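Local atomic coordinates of adenosine deaminase (Burkholderia ambifaria, PDB entry 4GXW), a protein that binds a zinc ion as a TIM-barrel amidohydrolase of the adenosine and AMP deaminase family, and is probably a purine deaminase. Residues His37-Val42 against Arg95-Glu100; Ala113-Asn118 against Ile150-Ile155. All blocks are in the same frame, centred on the assembly; numbering follows the deposited sequence.

Interaction 1 of 2, residues His37-Val42 against Arg95-Glu100; sequences HLLGAV and RRIAYE. With ZN (zinc ion), chain C.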
ATOM      1  N   HIS A  37       4.188  -0.831  -2.048  1.00  8.83           N
ATOM      2  CA  HIS A  37       5.147  -1.634  -2.800  1.00  8.35           C
ATOM      3  C   HIS A  37       6.549  -1.114  -2.532  1.00  8.44           C
ATOM      4  O   HIS A  37       6.838   0.068  -2.759  1.00  9.14           O
ATOM      5  CB  HIS A  37       4.823  -1.620  -4.300  1.00 11.26           C
ATOM      6  CG  HIS A  37       3.439  -2.097  -4.608  1.00 10.42           C
ATOM      7  ND1 HIS A  37       3.151  -3.407  -4.943  1.00 12.20           N
ATOM      8  CD2 HIS A  37       2.253  -1.443  -4.585  1.00 11.38           C
ATOM      9  CE1 HIS A  37       1.845  -3.531  -5.122  1.00 11.97           C
ATOM     10  NE2 HIS A  37       1.277  -2.355  -4.907  1.00 12.92           N
ATOM     11  N   LEU A  38       7.407  -2.008  -2.045  1.00  9.25           N
ATOM     12  CA  LEU A  38       8.812  -1.704  -1.792  1.00  9.09           C
ATOM     13  C   LEU A  38       9.460  -0.936  -2.945  1.00  9.07           C
ATOM     14  O   LEU A  38      10.110   0.091  -2.735  1.00  9.43           O
ATOM     15  CB  LEU A  38       9.581  -3.006  -1.554  1.00 10.53           C
ATOM     16  CG  LEU A  38      11.065  -2.830  -1.235  1.00 10.06           C
ATOM     17  CD1 LEU A  38      11.259  -1.990   0.026  1.00 12.09           C
ATOM     18  CD2 LEU A  38      11.740  -4.186  -1.117  1.00 11.88           C
ATOM     19  N   LEU A  39       9.268  -1.427  -4.164  1.00  9.05           N
ATOM     20  CA  LEU A  39       9.923  -0.848  -5.327  1.00  9.49           C
ATOM     21  C   LEU A  39       9.264   0.461  -5.773  1.00 10.16           C
ATOM     22  O   LEU A  39       9.800   1.167  -6.627  1.00 13.57           O
ATOM     23  CB  LEU A  39       9.998  -1.871  -6.474  1.00 10.77           C
ATOM     24  CG  LEU A  39      11.250  -2.770  -6.491  1.00 10.06           C
ATOM     25  CD1 LEU A  39      11.391  -3.582  -5.198  1.00 12.76           C
ATOM     26  CD2 LEU A  39      11.234  -3.688  -7.710  1.00 10.76           C
ATOM     27  N   GLY A  40       8.114   0.782  -5.185  1.00 10.25           N
ATOM     28  CA  GLY A  40       7.487   2.083  -5.388  1.00 13.21           C
ATOM     29  C   GLY A  40       7.806   3.094  -4.293  1.00 11.21           C
ATOM     30  O   GLY A  40       7.207   4.179  -4.231  1.00 12.00           O
ATOM     31  N   ALA A  41       8.744   2.727  -3.420  1.00  9.92           N
ATOM     32  CA  ALA A  41       9.148   3.557  -2.287  1.00  9.89           C
ATOM     33  C   ALA A  41      10.642   3.864  -2.316  1.00  9.96           C
ATOM     34  O   ALA A  41      11.210   4.253  -1.305  1.00 10.80           O
ATOM     35  CB  ALA A  41       8.778   2.885  -0.970  1.00 11.32           C
ATOM     36  N   VAL A  42      11.284   3.678  -3.466  1.00 10.18           N
ATOM     37  CA  VAL A  42      12.699   4.004  -3.580  1.00 10.71           C
ATOM     38  C   VAL A  42      12.890   5.516  -3.687  1.00 11.76           C
ATOM     39  O   VAL A  42      12.266   6.167  -4.530  1.00 13.77           O
ATOM     40  CB  VAL A  42      13.332   3.286  -4.796  1.00 10.83           C
ATOM     41  CG1 VAL A  42      14.797   3.642  -4.925  1.00 11.42           C
ATOM     42  CG2 VAL A  42      13.154   1.771  -4.663  1.00 11.46           C
ATOM     43  N   ARG A  95      18.064  -4.759   0.962  1.00 10.31           N
ATOM     44  CA  ARG A  95      18.181  -4.355   2.358  1.00  9.31           C
ATOM     45  C   ARG A  95      18.060  -2.837   2.450  1.00  9.84           C
ATOM     46  O   ARG A  95      17.279  -2.302   3.256  1.00  9.88           O
ATOM     47  CB  ARG A  95      19.531  -4.774   2.956  1.00  9.78           C
ATOM     48  CG  ARG A  95      19.688  -4.346   4.419  1.00 11.75           C
ATOM     49  CD  ARG A  95      21.137  -4.145   4.861  1.00 13.08           C
ATOM     50  NE  ARG A  95      21.883  -3.303   3.931  1.00 13.85           N
ATOM     51  CZ  ARG A  95      21.857  -1.973   3.909  1.00 13.17           C
ATOM     52  NH1 ARG A  95      21.137  -1.280   4.786  1.00 15.32           N
ATOM     53  NH2 ARG A  95      22.579  -1.322   3.005  1.00 14.74           N
ATOM     54  N   ARG A  96      18.841  -2.138   1.632  1.00  9.52           N
ATOM     55  CA  ARG A  96      18.842  -0.675   1.662  1.00 10.04           C
ATOM     56  C   ARG A  96      17.459  -0.070   1.419  1.00  9.30           C
ATOM     57  O   ARG A  96      17.014   0.814   2.165  1.00  9.73           O
ATOM     58  CB  ARG A  96      19.858  -0.101   0.667  1.00 11.10           C
ATOM     59  CG  ARG A  96      19.920   1.414   0.698  1.00 12.28           C
ATOM     60  CD  ARG A  96      20.985   1.942  -0.236  1.00 13.34           C
ATOM     61  NE  ARG A  96      20.989   3.401  -0.251  1.00 15.21           N
ATOM     62  CZ  ARG A  96      21.872   4.144  -0.907  1.00 19.44           C
ATOM     63  NH1 ARG A  96      22.836   3.569  -1.605  1.00 19.04           N
ATOM     64  NH2 ARG A  96      21.786   5.462  -0.857  1.00 21.51           N
ATOM     65  N   ILE A  97      16.773  -0.521   0.375  1.00  9.55           N
ATOM     66  CA  ILE A  97      15.497   0.110   0.064  1.00  9.80           C
ATOM     67  C   ILE A  97      14.414  -0.242   1.088  1.00 10.18           C
ATOM     68  O   ILE A  97      13.539   0.584   1.359  1.00 10.07           O
ATOM     69  CB  ILE A  97      15.035  -0.084  -1.407  1.00  8.81           C
ATOM     70  CG1 ILE A  97      14.810  -1.554  -1.753  1.00 10.24           C
ATOM     71  CG2 ILE A  97      16.045   0.561  -2.357  1.00 10.70           C
ATOM     72  CD1 ILE A  97      14.165  -1.732  -3.109  1.00 10.23           C
ATOM     73  N   ALA A  98      14.493  -1.429   1.689  1.00  8.72           N
ATOM     74  CA  ALA A  98      13.566  -1.778   2.768  1.00  9.06           C
ATOM     75  C   ALA A  98      13.798  -0.875   3.982  1.00  9.69           C
ATOM     76  O   ALA A  98      12.853  -0.334   4.559  1.00 10.40           O
ATOM     77  CB  ALA A  98      13.693  -3.253   3.144  1.00 10.70           C
ATOM     78  N   TYR A  99      15.063  -0.699   4.349  1.00  9.24           N
ATOM     79  CA  TYR A  99      15.425   0.113   5.502  1.00  9.25           C
ATOM     80  C   TYR A  99      15.007   1.564   5.278  1.00 10.19           C
ATOM     81  O   TYR A  99      14.448   2.199   6.181  1.00 10.04           O
ATOM     82  CB  TYR A  99      16.931   0.012   5.745  1.00 11.49           C
ATOM     83  CG  TYR A  99      17.462   0.832   6.897  1.00 10.83           C
ATOM     84  CD1 TYR A  99      17.360   0.382   8.205  1.00 11.84           C
ATOM     85  CD2 TYR A  99      18.093   2.053   6.668  1.00 13.60           C
ATOM     86  CE1 TYR A  99      17.871   1.124   9.253  1.00 13.16           C
ATOM     87  CE2 TYR A  99      18.606   2.805   7.719  1.00 15.93           C
ATOM     88  CZ  TYR A  99      18.489   2.334   9.008  1.00 14.81           C
ATOM     89  OH  TYR A  99      18.997   3.077  10.059  1.00 16.00           O
ATOM     90  N   GLU A 100      15.258   2.086   4.077  1.00  9.73           N
ATOM     91  CA  GLU A 100      14.930   3.485   3.790  1.00 10.88           C
ATOM     92  C   GLU A 100      13.425   3.736   3.720  1.00 10.11           C
ATOM     93  O   GLU A 100      12.951   4.781   4.162  1.00 10.28           O
ATOM     94  CB  GLU A 100      15.643   3.972   2.520  1.00  9.80           C
ATOM     95  CG  GLU A 100      17.151   4.019   2.700  1.00 11.83           C
ATOM     96  CD  GLU A 100      17.914   4.576   1.517  1.00 12.11           C
ATOM     97  OE1 GLU A 100      17.298   4.896   0.477  1.00 14.90           O
ATOM     98  OE2 GLU A 100      19.160   4.699   1.634  1.00 13.75           O
TER
HETATM   99 ZN    ZN C 401      -0.699  -1.716  -5.061  0.72 10.58          ZN
HETATM  100  O   HOH W   1      13.280   2.667  -0.302  1.00 12.04           O
HETATM  101  O   HOH W   2      -1.709  -0.861  -6.520  1.00 13.73           O

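Interaction 2 of 2, residues Ala113-Asn118 against Ile150-Ile155; sequences AEFFWN and IGARLI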
ATOM      1  N   ALA A 113       4.216  -1.404   9.413  1.00  8.39           N
ATOM      2  CA  ALA A 113       4.094  -1.369   7.954  1.00  8.58           C
ATOM      3  C   ALA A 113       4.173  -2.775   7.374  1.00  9.26           C
ATOM      4  O   ALA A 113       5.103  -3.525   7.679  1.00  9.68           O
ATOM      5  CB  ALA A 113       5.191  -0.499   7.335  1.00  8.99           C
ATOM      6  N   GLU A 114       3.212  -3.130   6.527  1.00  8.07           N
ATOM      7  CA  GLU A 114       3.266  -4.390   5.794  1.00  9.24           C
ATOM      8  C   GLU A 114       3.406  -4.018   4.332  1.00  9.81           C
ATOM      9  O   GLU A 114       2.580  -3.264   3.804  1.00 10.40           O
ATOM     10  CB  GLU A 114       2.001  -5.215   6.056  1.00  9.92           C
ATOM     11  CG  GLU A 114       1.729  -5.360   7.548  1.00 10.26           C
ATOM     12  CD  GLU A 114       0.555  -6.250   7.892  1.00 10.09           C
ATOM     13  OE1 GLU A 114      -0.039  -6.873   6.986  1.00 10.53           O
ATOM     14  OE2 GLU A 114       0.221  -6.327   9.094  1.00 10.31           O
ATOM     15  N   PHE A 115       4.464  -4.512   3.690  1.00  8.84           N
ATOM     16  CA  PHE A 115       4.813  -4.057   2.346  1.00  9.29           C
ATOM     17  C   PHE A 115       5.041  -5.196   1.361  1.00  8.24           C
ATOM     18  O   PHE A 115       5.433  -6.303   1.750  1.00  9.33           O
ATOM     19  CB  PHE A 115       5.999  -3.076   2.385  1.00  9.23           C
ATOM     20  CG  PHE A 115       7.283  -3.665   2.919  1.00  8.98           C
ATOM     21  CD1 PHE A 115       7.552  -3.684   4.281  1.00  9.99           C
ATOM     22  CD2 PHE A 115       8.234  -4.179   2.054  1.00  8.56           C
ATOM     23  CE1 PHE A 115       8.759  -4.213   4.767  1.00  9.31           C
ATOM     24  CE2 PHE A 115       9.428  -4.700   2.533  1.00  9.62           C
ATOM     25  CZ  PHE A 115       9.684  -4.728   3.890  1.00  9.88           C
ATOM     26  N   PHE A 116       4.763  -4.908   0.089  1.00  7.68           N
ATOM     27  CA  PHE A 116       4.793  -5.887  -0.995  1.00  7.71           C
ATOM     28  C   PHE A 116       6.148  -5.923  -1.710  1.00  8.04           C
ATOM     29  O   PHE A 116       6.750  -4.880  -1.984  1.00  8.79           O
ATOM     30  CB  PHE A 116       3.736  -5.540  -2.044  1.00  7.71           C
ATOM     31  CG  PHE A 116       2.311  -5.519  -1.532  1.00  7.76           C
ATOM     32  CD1 PHE A 116       1.796  -6.562  -0.778  1.00  9.05           C
ATOM     33  CD2 PHE A 116       1.485  -4.435  -1.805  1.00 10.17           C
ATOM     34  CE1 PHE A 116       0.478  -6.528  -0.322  1.00 10.05           C
ATOM     35  CE2 PHE A 116       0.164  -4.407  -1.349  1.00  9.62           C
ATOM     36  CZ  PHE A 116      -0.328  -5.460  -0.605  1.00 10.84           C
ATOM     37  N   TRP A 117       6.593  -7.131  -2.048  1.00  7.76           N
ATOM     38  CA  TRP A 117       7.807  -7.332  -2.838  1.00  7.59           C
ATOM     39  C   TRP A 117       7.535  -8.492  -3.779  1.00  9.37           C
ATOM     40  O   TRP A 117       6.999  -9.512  -3.343  1.00 10.18           O
ATOM     41  CB  TRP A 117       8.986  -7.671  -1.922  1.00  9.16           C
ATOM     42  CG  TRP A 117      10.137  -8.384  -2.595  1.00  7.80           C
ATOM     43  CD1 TRP A 117      10.895  -7.932  -3.648  1.00  8.43           C
ATOM     44  CD2 TRP A 117      10.670  -9.672  -2.250  1.00  8.21           C
ATOM     45  NE1 TRP A 117      11.863  -8.867  -3.975  1.00  8.49           N
ATOM     46  CE2 TRP A 117      11.749  -9.932  -3.119  1.00  8.13           C
ATOM     47  CE3 TRP A 117      10.348 -10.618  -1.268  1.00  8.93           C
ATOM     48  CZ2 TRP A 117      12.482 -11.114  -3.058  1.00  9.10           C
ATOM     49  CZ3 TRP A 117      11.085 -11.778  -1.201  1.00  8.64           C
ATOM     50  CH2 TRP A 117      12.142 -12.016  -2.089  1.00  9.30           C
ATOM     51  N   ASN A 118       7.877  -8.339  -5.059  1.00  8.71           N
ATOM     52  CA  ASN A 118       7.702  -9.424  -6.032  1.00  9.91           C
ATOM     53  C   ASN A 118       8.967 -10.264  -6.195  1.00  9.68           C
ATOM     54  O   ASN A 118       9.924  -9.850  -6.847  1.00 10.12           O
ATOM     55  CB  ASN A 118       7.296  -8.884  -7.404  1.00 12.67           C
ATOM     56  CG  ASN A 118       6.050  -8.037  -7.364  1.00 12.70           C
ATOM     57  OD1 ASN A 118       6.139  -6.805  -7.324  1.00 13.97           O
ATOM     58  ND2 ASN A 118       4.876  -8.680  -7.404  1.00 10.72           N
ATOM     59  N   ILE A 150       9.879   1.022  14.347  1.00 11.79           N
ATOM     60  CA  ILE A 150       8.751   0.645  13.505  1.00 12.78           C
ATOM     61  C   ILE A 150       8.719  -0.866  13.296  1.00 12.01           C
ATOM     62  O   ILE A 150       9.753  -1.474  12.995  1.00 14.58           O
ATOM     63  CB  ILE A 150       8.795   1.378  12.136  1.00 10.70           C
ATOM     64  CG1 ILE A 150       7.592   1.015  11.267  1.00 11.40           C
ATOM     65  CG2 ILE A 150      10.115   1.112  11.383  1.00 11.90           C
ATOM     66  CD1 ILE A 150       7.503   1.851   9.987  1.00 11.14           C
ATOM     67  N   GLY A 151       7.548  -1.468  13.481  1.00 10.71           N
ATOM     68  CA  GLY A 151       7.372  -2.889  13.211  1.00 10.52           C
ATOM     69  C   GLY A 151       6.984  -3.104  11.763  1.00  9.85           C
ATOM     70  O   GLY A 151       6.462  -2.196  11.106  1.00  9.92           O
ATOM     71  N   ALA A 152       7.229  -4.301  11.238  1.00  9.64           N
ATOM     72  CA  ALA A 152       6.940  -4.540   9.825  1.00  9.10           C
ATOM     73  C   ALA A 152       6.694  -6.004   9.508  1.00  9.48           C
ATOM     74  O   ALA A 152       7.171  -6.895  10.223  1.00 10.50           O
ATOM     75  CB  ALA A 152       8.076  -3.997   8.945  1.00  9.98           C
ATOM     76  N   ARG A 153       5.932  -6.242   8.442  1.00  8.93           N
ATOM     77  CA  ARG A 153       5.837  -7.566   7.830  1.00  8.37           C
ATOM     78  C   ARG A 153       6.107  -7.459   6.339  1.00  8.80           C
ATOM     79  O   ARG A 153       5.765  -6.455   5.703  1.00  9.12           O
ATOM     80  CB  ARG A 153       4.454  -8.185   8.037  1.00 10.57           C
ATOM     81  CG  ARG A 153       4.024  -8.335   9.488  1.00 12.30           C
ATOM     82  CD  ARG A 153       4.872  -9.363  10.221  1.00 13.54           C
ATOM     83  NE  ARG A 153       4.415  -9.557  11.598  1.00 16.70           N
ATOM     84  CZ  ARG A 153       4.754  -8.776  12.621  1.00 19.63           C
ATOM     85  NH1 ARG A 153       5.564  -7.738  12.443  1.00 21.64           N
ATOM     86  NH2 ARG A 153       4.283  -9.036  13.834  1.00 24.99           N
ATOM     87  N   LEU A 154       6.702  -8.512   5.792  1.00  8.15           N
ATOM     88  CA  LEU A 154       6.963  -8.635   4.364  1.00  8.67           C
ATOM     89  C   LEU A 154       5.902  -9.526   3.730  1.00  8.86           C
ATOM     90  O   LEU A 154       5.576 -10.592   4.261  1.00  9.34           O
ATOM     91  CB  LEU A 154       8.341  -9.253   4.146  1.00  9.03           C
ATOM     92  CG  LEU A 154       8.777  -9.523   2.706  1.00  8.53           C
ATOM     93  CD1 LEU A 154       8.790  -8.218   1.915  1.00 12.40           C
ATOM     94  CD2 LEU A 154      10.153 -10.179   2.703  1.00 10.48           C
ATOM     95  N   ILE A 155       5.375  -9.086   2.591  1.00  7.91           N
ATOM     96  CA  ILE A 155       4.338  -9.812   1.867  1.00  9.29           C
ATOM     97  C   ILE A 155       4.838 -10.082   0.449  1.00  7.01           C
ATOM     98  O   ILE A 155       4.650  -9.266  -0.460  1.00  8.11           O
ATOM     99  CB  ILE A 155       3.000  -9.032   1.845  1.00  7.79           C
ATOM    100  CG1 ILE A 155       2.548  -8.690   3.270  1.00 10.41           C
ATOM    101  CG2 ILE A 155       1.919  -9.829   1.111  1.00  8.45           C
ATOM    102  CD1 ILE A 155       1.305  -7.793   3.327  1.00 12.56           C
TER

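Interaction 1 of 2, residues His37-Val42 against Arg95-Glu100
The loop after the first barrel strand, which carries the zinc ligand His37, packs through Leu38, Leu39 and Val42 on Ile97 and Ala98 of helix 91-106. Ile97 is the centre of the contact. Its CG1 sits between the backbone N and the carbonyl carbon (chi1 62°). CD1 then meets both leucines of the loop. Leu38 crosses Ile97 at about a right angle, with CG 3.8 Å from Ile97 CD1. Leu39 touches the same methyl through CD1 alone, 3.9 Å from Ile97 CD1. Val42 CG2 lies 3.9 Å from Ile97 CG2 and also borders Ile97 CD1. Leu38 has its CG anti to the backbone N (chi1 -178°). Its CD1 reaches the helix backbone and lies 3.6 Å from Ala98 CA. The loop belongs to the metal centre of the barrel: His37 NE2 binds zinc at 2.1 Å, and His35, His216, Asp301 and a water complete the site. A short 3-10 turn follows this ligand, with Gly40 N bonded to His37 O. The same short loop meets the zinc through His37 and the helix through Leu38, Leu39 and Val42. The direct contacts are apolar, but one water joins the backbones. It donates to Ala41 O at 2.8 Å and to Ile97 O at 2.7 Å, and so supplies both carbonyls with a partner in a buried place. Leu88 also touches Leu39 and Ile97, while helix 77-87 packs on Leu39 and Val42.

Interaction 2 of 2, residues Ala113-Asn118 against Ile150-Ile155
Ala113-Trp117 and Gly151-Ile155 are neighbouring parallel strands of the barrel, joined by five backbone hydrogen bonds. Four of them alternate along the pair: Ala113 N to Gly151 O, Arg153 N to Ala113 O, Phe115 N to Arg153 O and Ile155 N to Phe115 O. The last is longer, 3.3 Å between Trp117 N and Ile155 O. Packing is close on the face of Phe115 and Leu154. Phe115 CE2 lies 3.6 Å from Leu154 CD1, and the edge of the same ring meets Ala152 CB. Leu154 CG is anti to the backbone N (chi1 177°). Its CD1 also lies 3.9 Å from Trp117 CB, while CD2 lies near Trp117 CE3. On the other face, Phe116 and Ile155 stand side by side and point the same way. Ile155 CG2 meets the ring edge, 3.8 Å from Phe116 CD1. Ile155 CD1 also packs on Glu114 CB. The contact is looser at partly exposed Arg153. Its CB is 4.0 Å from Glu114 CG, but the chain bends at chi2 (-67°), and the guanidinium lies apart from Glu114. NH1 turns back to its own strand and bonds Ala152 O. The Glu114 carboxylate has other partners: His112, Trp340 N and a salt bridge to Arg238. The Phe116 ring meets the zinc ligands His35, His37 and His216. Helices 119-126 and 130-148 link the strands in a beta-alpha-beta crossover of the TIM barrel. Helix 91-106 packs on Ala113 and Ala152, and helix 130-148 on Ala152, Leu154 and Trp117. Strand 110-117 lies between strands 31-33 and 151-159.

In the fold
Both contacts are buried in the barrel, and helix 91-106 and strand 110-117, which follow each other in the chain, link them. Interaction 1 joins a loop to a helix, with apolar side chains and one shared water. Interaction 2 joins two strands, through five backbone hydrogen bonds and apolar side chains on both faces, and is the larger, 569 Å² against 240 Å². Its partly exposed part is at Gly151 and Arg153. The two meet directly: Leu38 N probably bonds Phe116 O, 2.9 Å away, and Leu38 packs on Phe115. Only interaction 1 holds a zinc ligand; interaction 2 reaches the site through a ring that does not bind the metal.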